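Local coordinates for large terminase protein (Enterobacteria phage P22, PDB 4DKW), which drives viral DNA into empty capsids as an ATP-powered motor and cuts the viral genome to start and end packaging with the C-terminal nuclease domain, the part described here, at residues A116-G121 against V125-S130; R155-H158 against K164-K167; I15-F20 against V53-R58; S76-I81 against A107-L112. All coordinates share one frame; numbering follows the deposited sequence.

The four contacts show how loops, helices and strands of one RNase H-like nuclease domain are joined, contacts 3 and 4 at its mixed sheet. Contacts 1 and 2 are neighbours, their centres about 17 Å apart, and join where the side chain of Ile165 packs on helix 125-137. Contacts 3 and 4 lie about 20 Å apart between centres and meet where Arg58 CB packs against Trp77 CE3 at 3.5 Å. Contacts 2 and 4 lie on opposite sides of the chain's centre, their own centres about 29 Å apart. Nearest the metal site is contact 2, whose Tyr157 side chain is about 10 Å from those of Asp33 and Asp171, and from a bound magnesium ion.

Contact 1: A116-G121 against V125-S130; sequences ATFPDG and VESGIS
The ring of Phe118 meets helix 125-137 end-on at Gly128, and this van der Waals approach to the backbone carries the contact. Its outermost atom, Phe118 CZ, stands 3.7 Å from Gly128 N and 3.8 Å from Gly128 CA, with that CA in the ring plane, so the ring presents an edge to the helix backbone. Ser127 supplies the flank: its CB is 4.2 Å from Phe118 CE2. With CG opposite the carbonyl carbon (chi1 -72°) the ring extends toward the helix, and Met181 of helix 171-181, the helix that begins with the metal ligand Asp171, also packs on it.

In the RNase H-like nuclease domain, segment 116-121 belongs to the connection leading from strand 110-111 into helix 125-137. Backbone hydrogen bonds shape both partners separately. Phe118 begins a type I beta turn, closed by Gly121 N to Phe118 O at 3.0 Å, while in the first turns of the helix Ile129 N binds Val125 O at 2.9 Å.

Polar side chains tie the same elements to their surroundings. Asp120 OD1 accepts from the Gly122 amide just beyond the turn, Ser124 OG bonds Ser127 N at the helix start, and Glu126 forms a salt bridge with Arg159.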
loop_
_atom_site.group_PDB
_atom_site.type_symbol
_atom_site.label_atom_id
_atom_site.label_comp_id
_atom_site.label_asym_id
_atom_site.label_seq_id
_atom_site.Cartn_x
_atom_site.Cartn_y
_atom_site.Cartn_z
ATOM N N ALA A 116 8.225 3.524 6.561
ATOM C CA ALA A 116 6.965 3.071 7.130
ATOM C C ALA A 116 7.191 2.247 8.378
ATOM O O ALA A 116 7.864 1.213 8.343
ATOM C CB ALA A 116 6.172 2.260 6.101
ATOM N N THR A 117 6.626 2.718 9.485
ATOM C CA THR A 117 6.627 1.958 10.733
ATOM C C THR A 117 5.251 1.979 11.402
ATOM O O THR A 117 4.456 2.891 11.179
ATOM C CB THR A 117 7.676 2.502 11.725
ATOM O OG1 THR A 117 7.387 3.872 12.045
ATOM C CG2 THR A 117 9.072 2.415 11.136
ATOM N N PHE A 118 5.011 1.003 12.269
ATOM C CA PHE A 118 3.900 1.071 13.199
ATOM C C PHE A 118 4.246 2.168 14.200
ATOM O O PHE A 118 5.372 2.660 14.214
ATOM C CB PHE A 118 3.717 -0.262 13.924
ATOM C CG PHE A 118 3.154 -1.352 13.058
ATOM C CD1 PHE A 118 1.794 -1.422 12.809
ATOM C CD2 PHE A 118 3.983 -2.307 12.497
ATOM C CE1 PHE A 118 1.273 -2.424 12.014
ATOM C CE2 PHE A 118 3.468 -3.309 11.702
ATOM C CZ PHE A 118 2.111 -3.368 11.461
ATOM N N PRO A 119 3.288 2.553 15.032
ATOM C CA PRO A 119 3.511 3.638 15.992
ATOM C C PRO A 119 4.718 3.395 16.898
ATOM O O PRO A 119 5.390 4.348 17.285
ATOM C CB PRO A 119 2.220 3.644 16.823
ATOM C CG PRO A 119 1.236 2.759 16.089
ATOM C CD PRO A 119 1.856 2.315 14.803
ATOM N N ASP A 120 4.987 2.137 17.228
ATOM C CA ASP A 120 6.064 1.807 18.158
ATOM C C ASP A 120 7.435 1.667 17.496
ATOM O O ASP A 120 8.406 1.297 18.151
ATOM C CB ASP A 120 5.723 0.542 18.950
ATOM C CG ASP A 120 5.752 -0.710 18.096
ATOM O OD1 ASP A 120 5.909 -0.590 16.864
ATOM O OD2 ASP A 120 5.616 -1.814 18.659
ATOM N N GLY A 121 7.517 1.966 16.203
ATOM C CA GLY A 121 8.782 1.889 15.490
ATOM C C GLY A 121 9.018 0.560 14.786
ATOM O O GLY A 121 9.979 0.407 14.036
ATOM N N VAL A 125 6.148 -7.538 8.992
ATOM C CA VAL A 125 5.214 -7.930 7.939
ATOM C C VAL A 125 4.116 -8.830 8.516
ATOM O O VAL A 125 2.935 -8.638 8.241
ATOM C CB VAL A 125 5.931 -8.666 6.792
ATOM C CG1 VAL A 125 4.940 -9.052 5.697
ATOM C CG2 VAL A 125 7.047 -7.801 6.235
ATOM N N GLU A 126 4.517 -9.810 9.317
ATOM C CA GLU A 126 3.572 -10.720 9.969
ATOM C C GLU A 126 2.491 -9.956 10.733
ATOM O O GLU A 126 1.311 -10.268 10.635
ATOM C CB GLU A 126 4.300 -11.689 10.922
ATOM C CG GLU A 126 5.141 -12.770 10.222
ATOM C CD GLU A 126 4.300 -13.824 9.517
ATOM O OE1 GLU A 126 3.086 -13.916 9.803
ATOM O OE2 GLU A 126 4.848 -14.570 8.674
ATOM N N SER A 127 2.900 -8.945 11.489
ATOM C CA SER A 127 1.956 -8.154 12.267
ATOM C C SER A 127 0.961 -7.401 11.373
ATOM O O SER A 127 -0.238 -7.353 11.662
ATOM C CB SER A 127 2.702 -7.183 13.189
ATOM O OG SER A 127 1.878 -6.816 14.279
ATOM N N GLY A 128 1.462 -6.812 10.293
ATOM C CA GLY A 128 0.614 -6.151 9.315
ATOM C C GLY A 128 -0.388 -7.084 8.648
ATOM O O GLY A 128 -1.549 -6.737 8.445
ATOM N N ILE A 129 0.066 -8.278 8.300
ATOM C CA ILE A 129 -0.794 -9.251 7.646
ATOM C C ILE A 129 -1.914 -9.707 8.568
ATOM O O ILE A 129 -3.065 -9.838 8.142
ATOM C CB ILE A 129 0.017 -10.466 7.151
ATOM C CG1 ILE A 129 0.808 -10.075 5.908
ATOM C CG2 ILE A 129 -0.885 -11.648 6.850
ATOM C CD1 ILE A 129 1.762 -11.133 5.469
ATOM N N SER A 130 -1.580 -9.933 9.836
ATOM C CA SER A 130 -2.581 -10.350 10.820
ATOM C C SER A 130 -3.653 -9.284 10.999
ATOM O O SER A 130 -4.855 -9.590 11.041
ATOM C CB SER A 130 -1.943 -10.657 12.178
ATOM O OG SER A 130 -1.290 -11.906 12.132
#

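Contact 2: R155-H158 against K164-K167; sequences RLYH and KIVK
His158 lays its imidazole against the side chain of Val166, and the ring can be followed outward from its root. At CB the chain turns so that CG sits between the backbone N and the carbonyl carbon (chi1 67°), folding the ring back over its own segment. There His158 ND1 donates to Leu156 O at 2.7 Å, a nearly straight bond lying in the ring plane, which fixes the rotation of the imidazole. Beyond it His158 CE1 touches Val166 CG1 at 4.0 Å. On the other limb His158 CD2 is 3.9 Å from Val166 CG2, and the tip, His158 NE2, comes to 3.7 Å from the same Val166 CG2. Val166 CB itself makes a CH-pi contact, over one ring face and offset toward the rim.

The backbones are pinned beside it: Val166 N donates to His158 O at 3.0 Å (170° at the hydrogen), and water 1 accepts from His158 N while lying 2.6 Å from Val166 O. Farther in, Tyr157 OH rests 3.6 Å from Ile165 CG2. The arrangement closes the base of a surface loop within the connection from helix 148-156 to helix 171-181 of the RNase H-like fold, at whose start Asp171 binds magnesium.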
loop_
_atom_site.group_PDB
_atom_site.type_symbol
_atom_site.label_atom_id
_atom_site.label_comp_id
_atom_site.label_asym_id
_atom_site.label_seq_id
_atom_site.Cartn_x
_atom_site.Cartn_y
_atom_site.Cartn_z
ATOM N N ARG A 155 -4.680 -13.229 -4.645
ATOM C CA ARG A 155 -4.939 -14.615 -5.050
ATOM C C ARG A 155 -3.733 -15.552 -4.936
ATOM O O ARG A 155 -3.892 -16.758 -4.697
ATOM C CB ARG A 155 -5.443 -14.653 -6.486
ATOM C CG ARG A 155 -6.853 -14.165 -6.643
ATOM C CD ARG A 155 -7.376 -14.427 -8.042
ATOM N NE ARG A 155 -6.947 -13.423 -9.005
ATOM C CZ ARG A 155 -7.654 -12.347 -9.333
ATOM N NH1 ARG A 155 -8.842 -12.130 -8.787
ATOM N NH2 ARG A 155 -7.188 -11.503 -10.240
ATOM N N LEU A 156 -2.538 -14.988 -5.107
ATOM C CA LEU A 156 -1.295 -15.753 -5.142
ATOM C C LEU A 156 -0.475 -15.724 -3.840
ATOM O O LEU A 156 0.474 -16.481 -3.695
ATOM C CB LEU A 156 -0.424 -15.220 -6.272
ATOM C CG LEU A 156 -1.019 -15.328 -7.671
ATOM C CD1 LEU A 156 -0.071 -14.700 -8.677
ATOM C CD2 LEU A 156 -1.253 -16.782 -8.005
ATOM N N TYR A 157 -0.826 -14.831 -2.918
ATOM C CA TYR A 157 -0.058 -14.632 -1.694
ATOM C C TYR A 157 -0.150 -15.865 -0.784
ATOM O O TYR A 157 -1.243 -16.233 -0.324
ATOM C CB TYR A 157 -0.596 -13.409 -0.962
ATOM C CG TYR A 157 0.410 -12.668 -0.109
ATOM C CD1 TYR A 157 1.727 -12.513 -0.523
ATOM C CD2 TYR A 157 0.022 -12.072 1.089
ATOM C CE1 TYR A 157 2.644 -11.801 0.256
ATOM C CE2 TYR A 157 0.916 -11.361 1.861
ATOM C CZ TYR A 157 2.223 -11.227 1.448
ATOM O OH TYR A 157 3.107 -10.497 2.228
ATOM N N HIS A 158 0.995 -16.493 -0.511
ATOM C CA HIS A 158 0.998 -17.762 0.218
ATOM C C HIS A 158 2.252 -17.955 1.068
ATOM O O HIS A 158 3.195 -17.166 0.999
ATOM C CB HIS A 158 0.854 -18.925 -0.763
ATOM C CG HIS A 158 2.034 -19.091 -1.674
ATOM N ND1 HIS A 158 2.240 -18.299 -2.783
ATOM C CD2 HIS A 158 3.083 -19.951 -1.627
ATOM C CE1 HIS A 158 3.356 -18.669 -3.387
ATOM N NE2 HIS A 158 3.885 -19.671 -2.704
ATOM N N LYS A 164 6.750 -19.785 6.050
ATOM C CA LYS A 164 7.233 -18.421 5.826
ATOM C C LYS A 164 6.520 -17.791 4.637
ATOM O O LYS A 164 6.271 -18.469 3.637
ATOM C CB LYS A 164 8.743 -18.412 5.571
ATOM C CG LYS A 164 9.586 -18.614 6.809
ATOM C CD LYS A 164 11.032 -18.210 6.545
ATOM C CE LYS A 164 11.175 -16.691 6.470
ATOM N NZ LYS A 164 12.541 -16.261 6.031
ATOM N N ILE A 165 6.205 -16.501 4.735
ATOM C CA ILE A 165 5.644 -15.752 3.611
ATOM C C ILE A 165 6.558 -15.894 2.408
ATOM O O ILE A 165 7.771 -15.747 2.523
ATOM C CB ILE A 165 5.536 -14.245 3.924
ATOM C CG1 ILE A 165 4.608 -13.994 5.112
ATOM C CG2 ILE A 165 5.033 -13.476 2.703
ATOM C CD1 ILE A 165 4.850 -12.686 5.779
ATOM N N VAL A 166 5.985 -16.212 1.257
ATOM C CA VAL A 166 6.743 -16.214 0.017
ATOM C C VAL A 166 6.617 -14.811 -0.575
ATOM O O VAL A 166 5.531 -14.378 -0.975
ATOM C CB VAL A 166 6.249 -17.299 -0.961
ATOM C CG1 VAL A 166 6.919 -17.150 -2.320
ATOM C CG2 VAL A 166 6.525 -18.681 -0.386
ATOM N N LYS A 167 7.732 -14.093 -0.594
ATOM C CA LYS A 167 7.719 -12.686 -0.961
ATOM C C LYS A 167 7.909 -12.434 -2.453
ATOM O O LYS A 167 8.946 -11.945 -2.875
ATOM C CB LYS A 167 8.730 -11.920 -0.101
ATOM C CG LYS A 167 8.242 -11.814 1.335
ATOM C CD LYS A 167 9.266 -11.271 2.288
ATOM C CE LYS A 167 8.604 -10.993 3.638
ATOM N NZ LYS A 167 9.533 -10.314 4.598
HETATM O O HOH W 1 3.497 -15.516 -2.055
#

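Contact 3: I15-F20 against V53-R58; sequences IKCQPF and VFYLAR
Phe20 drives the edge of its ring into the face of Tyr55, giving a T-shaped stack on the outside of the RNase H-like sheet. Phe20 CZ stands 3.6 Å above the plane of the tyrosine ring and over its centre. The centroids are 4.9 Å apart and the planes meet at 84°, so hydrogens at the phenylalanine rim point into the tyrosine pi cloud. The stack lies within a wider aromatic group, since Phe20 also meets the rings of Phe144 and Trp46.

Strands 16-17 and 53-62 are not paired with each other: both run parallel to strand 141-144, which bonds to each and lies between them. Cys17 and Tyr55, the nearest CA atoms across the two segments, are accordingly 8.6 Å apart, and side chains must span the gap. Cys17 contributes through its sulfur, placed between the backbone N and the carbonyl carbon (chi1 73°). Cys17 SG reaches the edge of the tyrosine ring, 4.0 Å from Tyr55 CD1, in a sulfur-aromatic contact; Phe20 therefore occupies a face and Cys17 the rim of the same ring.

Farther along strand 53-62, Ala57 and Arg58 both face Gln44 in a classic beta bulge. The arginine curls back on this irregularity, and Arg58 NH1 donates to Ala57 O at 3.2 Å, from well above the carbonyl plane. Water 2 links this guanidinium group to the opposite segment: it accepts from Arg58 NH1 at 3.1 Å and donates to Phe20 O at 2.8 Å.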
loop_
_atom_site.group_PDB
_atom_site.type_symbol
_atom_site.label_atom_id
_atom_site.label_comp_id
_atom_site.label_asym_id
_atom_site.label_seq_id
_atom_site.Cartn_x
_atom_site.Cartn_y
_atom_site.Cartn_z
ATOM N N ILE A 15 -14.355 -8.700 0.160
ATOM C CA ILE A 15 -13.568 -7.476 0.353
ATOM C C ILE A 15 -13.655 -6.474 -0.810
ATOM O O ILE A 15 -13.133 -5.365 -0.719
ATOM C CB ILE A 15 -12.090 -7.779 0.741
ATOM C CG1 ILE A 15 -11.273 -8.288 -0.444
ATOM C CG2 ILE A 15 -12.018 -8.807 1.874
ATOM C CD1 ILE A 15 -9.842 -8.610 -0.062
ATOM N N LYS A 16 -14.333 -6.858 -1.885
ATOM C CA LYS A 16 -14.465 -6.016 -3.073
ATOM C C LYS A 16 -15.639 -5.042 -2.875
ATOM O O LYS A 16 -16.631 -5.400 -2.254
ATOM C CB LYS A 16 -14.646 -6.925 -4.308
ATOM C CG LYS A 16 -14.439 -6.273 -5.674
ATOM C CD LYS A 16 -14.482 -7.302 -6.824
ATOM C CE LYS A 16 -13.325 -8.308 -6.747
ATOM N NZ LYS A 16 -13.173 -9.143 -7.977
ATOM N N CYS A 17 -15.521 -3.806 -3.362
ATOM C CA CYS A 17 -16.647 -2.866 -3.314
ATOM C C CYS A 17 -16.709 -2.008 -4.569
ATOM O O CYS A 17 -15.710 -1.878 -5.269
ATOM C CB CYS A 17 -16.584 -1.976 -2.059
ATOM S SG CYS A 17 -15.316 -0.683 -2.062
ATOM N N GLN A 18 -17.882 -1.429 -4.844
ATOM C CA GLN A 18 -18.041 -0.436 -5.915
ATOM C C GLN A 18 -17.348 0.871 -5.557
ATOM O O GLN A 18 -17.460 1.330 -4.422
ATOM C CB GLN A 18 -19.520 -0.140 -6.172
ATOM C CG GLN A 18 -20.311 -1.322 -6.664
ATOM C CD GLN A 18 -19.960 -1.706 -8.086
ATOM O OE1 GLN A 18 -19.488 -0.883 -8.868
ATOM N NE2 GLN A 18 -20.199 -2.957 -8.431
ATOM N N PRO A 19 -16.634 1.475 -6.524
ATOM C CA PRO A 19 -16.015 2.788 -6.317
ATOM C C PRO A 19 -17.043 3.871 -5.975
ATOM O O PRO A 19 -18.192 3.809 -6.404
ATOM C CB PRO A 19 -15.384 3.092 -7.677
ATOM C CG PRO A 19 -15.157 1.774 -8.282
ATOM C CD PRO A 19 -16.304 0.915 -7.844
ATOM N N PHE A 20 -16.611 4.860 -5.205
ATOM C CA PHE A 20 -17.436 5.995 -4.841
ATOM C C PHE A 20 -16.492 7.166 -4.678
ATOM O O PHE A 20 -15.267 6.983 -4.662
ATOM C CB PHE A 20 -18.202 5.721 -3.532
ATOM C CG PHE A 20 -17.316 5.317 -2.363
ATOM C CD1 PHE A 20 -16.813 6.273 -1.477
ATOM C CD2 PHE A 20 -17.006 3.978 -2.141
ATOM C CE1 PHE A 20 -16.008 5.913 -0.418
ATOM C CE2 PHE A 20 -16.196 3.602 -1.072
ATOM C CZ PHE A 20 -15.693 4.576 -0.211
ATOM N N VAL A 53 -13.145 1.919 8.874
ATOM C CA VAL A 53 -13.139 1.083 7.675
ATOM C C VAL A 53 -12.115 1.639 6.694
ATOM O O VAL A 53 -12.011 2.855 6.531
ATOM C CB VAL A 53 -14.542 1.029 7.003
ATOM C CG1 VAL A 53 -14.502 0.235 5.688
ATOM C CG2 VAL A 53 -15.561 0.403 7.944
ATOM N N PHE A 54 -11.365 0.747 6.045
ATOM C CA PHE A 54 -10.347 1.124 5.069
ATOM C C PHE A 54 -10.779 0.766 3.657
ATOM O O PHE A 54 -11.358 -0.297 3.438
ATOM C CB PHE A 54 -9.025 0.427 5.386
ATOM C CG PHE A 54 -8.462 0.800 6.726
ATOM C CD1 PHE A 54 -7.478 1.766 6.829
ATOM C CD2 PHE A 54 -8.924 0.190 7.880
ATOM C CE1 PHE A 54 -6.966 2.116 8.067
ATOM C CE2 PHE A 54 -8.416 0.532 9.110
ATOM C CZ PHE A 54 -7.431 1.498 9.204
ATOM N N TYR A 55 -10.495 1.660 2.708
ATOM C CA TYR A 55 -10.799 1.421 1.297
ATOM C C TYR A 55 -9.530 1.602 0.480
ATOM O O TYR A 55 -8.937 2.683 0.476
ATOM C CB TYR A 55 -11.862 2.403 0.783
ATOM C CG TYR A 55 -13.166 2.361 1.552
ATOM C CD1 TYR A 55 -14.202 1.527 1.135
ATOM C CD2 TYR A 55 -13.363 3.146 2.691
ATOM C CE1 TYR A 55 -15.406 1.476 1.824
ATOM C CE2 TYR A 55 -14.564 3.093 3.393
ATOM C CZ TYR A 55 -15.580 2.252 2.946
ATOM O OH TYR A 55 -16.784 2.186 3.608
ATOM N N LEU A 56 -9.097 0.541 -0.187
ATOM C CA LEU A 56 -8.002 0.656 -1.124
ATOM C C LEU A 56 -8.619 1.209 -2.404
ATOM O O LEU A 56 -9.286 0.486 -3.136
ATOM C CB LEU A 56 -7.346 -0.703 -1.351
ATOM C CG LEU A 56 -6.125 -0.667 -2.269
ATOM C CD1 LEU A 56 -5.058 0.258 -1.696
ATOM C CD2 LEU A 56 -5.583 -2.068 -2.448
ATOM N N ALA A 57 -8.422 2.505 -2.650
ATOM C CA ALA A 57 -9.168 3.214 -3.689
ATOM C C ALA A 57 -8.432 3.373 -5.029
ATOM O O ALA A 57 -9.067 3.470 -6.073
ATOM C CB ALA A 57 -9.607 4.577 -3.165
ATOM N N ARG A 58 -7.102 3.427 -4.999
ATOM C CA ARG A 58 -6.323 3.576 -6.225
ATOM C C ARG A 58 -5.106 2.664 -6.176
ATOM O O ARG A 58 -4.470 2.540 -5.139
ATOM C CB ARG A 58 -5.860 5.024 -6.421
ATOM C CG ARG A 58 -6.937 6.088 -6.300
ATOM C CD ARG A 58 -7.731 6.193 -7.571
ATOM N NE ARG A 58 -8.601 7.366 -7.572
ATOM C CZ ARG A 58 -9.871 7.362 -7.173
ATOM N NH1 ARG A 58 -10.439 6.242 -6.728
ATOM N NH2 ARG A 58 -10.579 8.482 -7.219
HETATM O O HOH W 2 -13.517 6.761 -6.775
#

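Contact 4: S76-I81 against A107-L112; sequences SWANKI and AGFSML
Ser110 packs against the backbone of Lys80 and Ile81, where the chain leaves helix 67-78 through a type II beta turn and enters strand 82-84. That strand, helix 97-107 and strand 110-111 make a beta-alpha-beta crossover in the RNase H-like fold, with the two strands parallel and bonded to each other. Two helix ends thus face one another: the Ala78-Ile81 turn, whose third residue Lys80 has positive phi (72°), and the Schellman motif that ends helix 97-107 at Gly108.

Apolar and van der Waals touches are few. Phe109 CE1 lies 4.0 Å from Ala78 CB, and the same ring packs edge-to-face with Trp71 on helix 67-78. Ser110 CB abuts Ile81 O at 3.5 Å. The hydroxyl is turned opposite the carbonyl carbon (chi1 -53°), which brings Ser110 OG to 3.6 Å from Lys80 CA.

Polar groups are joined through water. Water 3 accepts from Ser110 N and donates to two carbonyls of the turn, Ala78 O and Ile81 O, the latter at 2.6 Å. With one proton received and two given, it ties the turn to the start of the short strand 110-111, at Ser110. Water 4 works beside it, donating to Gly108 O and lying 2.9 Å from Ser110 OG; its link to the turn is the amide of Lys80, whose N donates to it at 2.8 Å.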
loop_
_atom_site.group_PDB
_atom_site.type_symbol
_atom_site.label_atom_id
_atom_site.label_comp_id
_atom_site.label_asym_id
_atom_site.label_seq_id
_atom_site.Cartn_x
_atom_site.Cartn_y
_atom_site.Cartn_z
ATOM N N SER A 76 -2.708 12.658 -10.792
ATOM C CA SER A 76 -4.098 13.111 -10.749
ATOM C C SER A 76 -4.754 12.790 -9.409
ATOM O O SER A 76 -5.535 13.593 -8.892
ATOM C CB SER A 76 -4.922 12.536 -11.913
ATOM O OG SER A 76 -4.886 11.118 -11.938
ATOM N N TRP A 77 -4.429 11.624 -8.848
ATOM C CA TRP A 77 -4.931 11.253 -7.522
ATOM C C TRP A 77 -3.888 11.336 -6.393
ATOM O O TRP A 77 -4.247 11.499 -5.216
ATOM C CB TRP A 77 -5.655 9.885 -7.530
ATOM C CG TRP A 77 -4.949 8.733 -8.215
ATOM C CD1 TRP A 77 -5.062 8.367 -9.530
ATOM C CD2 TRP A 77 -4.056 7.778 -7.612
ATOM N NE1 TRP A 77 -4.285 7.257 -9.782
ATOM C CE2 TRP A 77 -3.662 6.875 -8.625
ATOM C CE3 TRP A 77 -3.548 7.599 -6.320
ATOM C CZ2 TRP A 77 -2.789 5.812 -8.380
ATOM C CZ3 TRP A 77 -2.680 6.542 -6.083
ATOM C CH2 TRP A 77 -2.306 5.668 -7.107
ATOM N N ALA A 78 -2.608 11.244 -6.749
ATOM C CA ALA A 78 -1.532 11.227 -5.759
ATOM C C ALA A 78 -1.109 12.623 -5.294
ATOM O O ALA A 78 -0.423 12.759 -4.290
ATOM C CB ALA A 78 -0.331 10.461 -6.300
ATOM N N ASN A 79 -1.510 13.653 -6.032
ATOM C CA ASN A 79 -1.083 15.019 -5.745
ATOM C C ASN A 79 -1.409 15.476 -4.319
ATOM O O ASN A 79 -2.562 15.408 -3.890
ATOM C CB ASN A 79 -1.690 15.984 -6.766
ATOM C CG ASN A 79 -1.049 17.350 -6.730
ATOM O OD1 ASN A 79 0.140 17.488 -6.450
ATOM N ND2 ASN A 79 -1.838 18.372 -7.017
ATOM N N LYS A 80 -0.375 15.922 -3.604
ATOM C CA LYS A 80 -0.475 16.461 -2.241
ATOM C C LYS A 80 -0.773 15.435 -1.142
ATOM O O LYS A 80 -0.875 15.793 0.031
ATOM C CB LYS A 80 -1.467 17.634 -2.171
ATOM C CG LYS A 80 -0.912 18.948 -2.667
ATOM C CD LYS A 80 -1.758 19.508 -3.799
ATOM C CE LYS A 80 -3.221 19.644 -3.399
ATOM N NZ LYS A 80 -4.061 20.230 -4.487
ATOM N N ILE A 81 -0.896 14.163 -1.508
ATOM C CA ILE A 81 -1.186 13.112 -0.527
ATOM C C ILE A 81 0.111 12.560 0.069
ATOM O O ILE A 81 1.017 12.194 -0.680
ATOM C CB ILE A 81 -1.955 11.952 -1.184
ATOM C CG1 ILE A 81 -3.165 12.479 -1.962
ATOM C CG2 ILE A 81 -2.342 10.926 -0.153
ATOM C CD1 ILE A 81 -4.094 13.377 -1.153
ATOM N N ALA A 107 10.378 14.243 -7.891
ATOM C CA ALA A 107 9.435 14.006 -8.979
ATOM C C ALA A 107 8.060 14.613 -8.687
ATOM O O ALA A 107 7.236 14.763 -9.587
ATOM C CB ALA A 107 9.311 12.512 -9.262
ATOM N N GLY A 108 7.814 14.958 -7.428
ATOM C CA GLY A 108 6.592 15.658 -7.070
ATOM C C GLY A 108 5.764 15.017 -5.965
ATOM O O GLY A 108 4.810 15.614 -5.456
ATOM N N PHE A 109 6.111 13.794 -5.592
ATOM C CA PHE A 109 5.357 13.116 -4.555
ATOM C C PHE A 109 5.610 13.744 -3.184
ATOM O O PHE A 109 6.730 14.184 -2.884
ATOM C CB PHE A 109 5.735 11.645 -4.491
ATOM C CG PHE A 109 5.278 10.829 -5.668
ATOM C CD1 PHE A 109 3.973 10.357 -5.742
ATOM C CD2 PHE A 109 6.164 10.493 -6.683
ATOM C CE1 PHE A 109 3.553 9.591 -6.814
ATOM C CE2 PHE A 109 5.748 9.724 -7.761
ATOM C CZ PHE A 109 4.443 9.275 -7.823
ATOM N N SER A 110 4.568 13.775 -2.353
ATOM C CA SER A 110 4.698 14.229 -0.972
ATOM C C SER A 110 5.157 13.080 -0.072
ATOM O O SER A 110 4.398 12.532 0.728
ATOM C CB SER A 110 3.375 14.818 -0.485
ATOM O OG SER A 110 2.920 15.815 -1.385
ATOM N N MET A 111 6.418 12.715 -0.225
ATOM C CA MET A 111 6.997 11.607 0.509
ATOM C C MET A 111 7.123 11.952 1.992
ATOM O O MET A 111 7.587 13.030 2.340
ATOM C CB MET A 111 8.344 11.265 -0.118
ATOM C CG MET A 111 8.191 10.840 -1.580
ATOM S SD MET A 111 7.709 9.131 -1.621
ATOM C CE MET A 111 6.891 8.881 -3.171
ATOM N N LEU A 112 6.669 11.048 2.856
ATOM C CA LEU A 112 6.794 11.235 4.301
ATOM C C LEU A 112 8.277 11.204 4.719
ATOM O O LEU A 112 9.092 10.524 4.088
ATOM C CB LEU A 112 5.972 10.182 5.062
ATOM C CG LEU A 112 4.459 10.443 5.109
ATOM C CD1 LEU A 112 3.671 9.216 5.560
ATOM C CD2 LEU A 112 4.151 11.626 6.013
HETATM O O HOH W 3 2.116 12.501 -3.050
HETATM O O HOH W 4 2.290 15.491 -4.159
#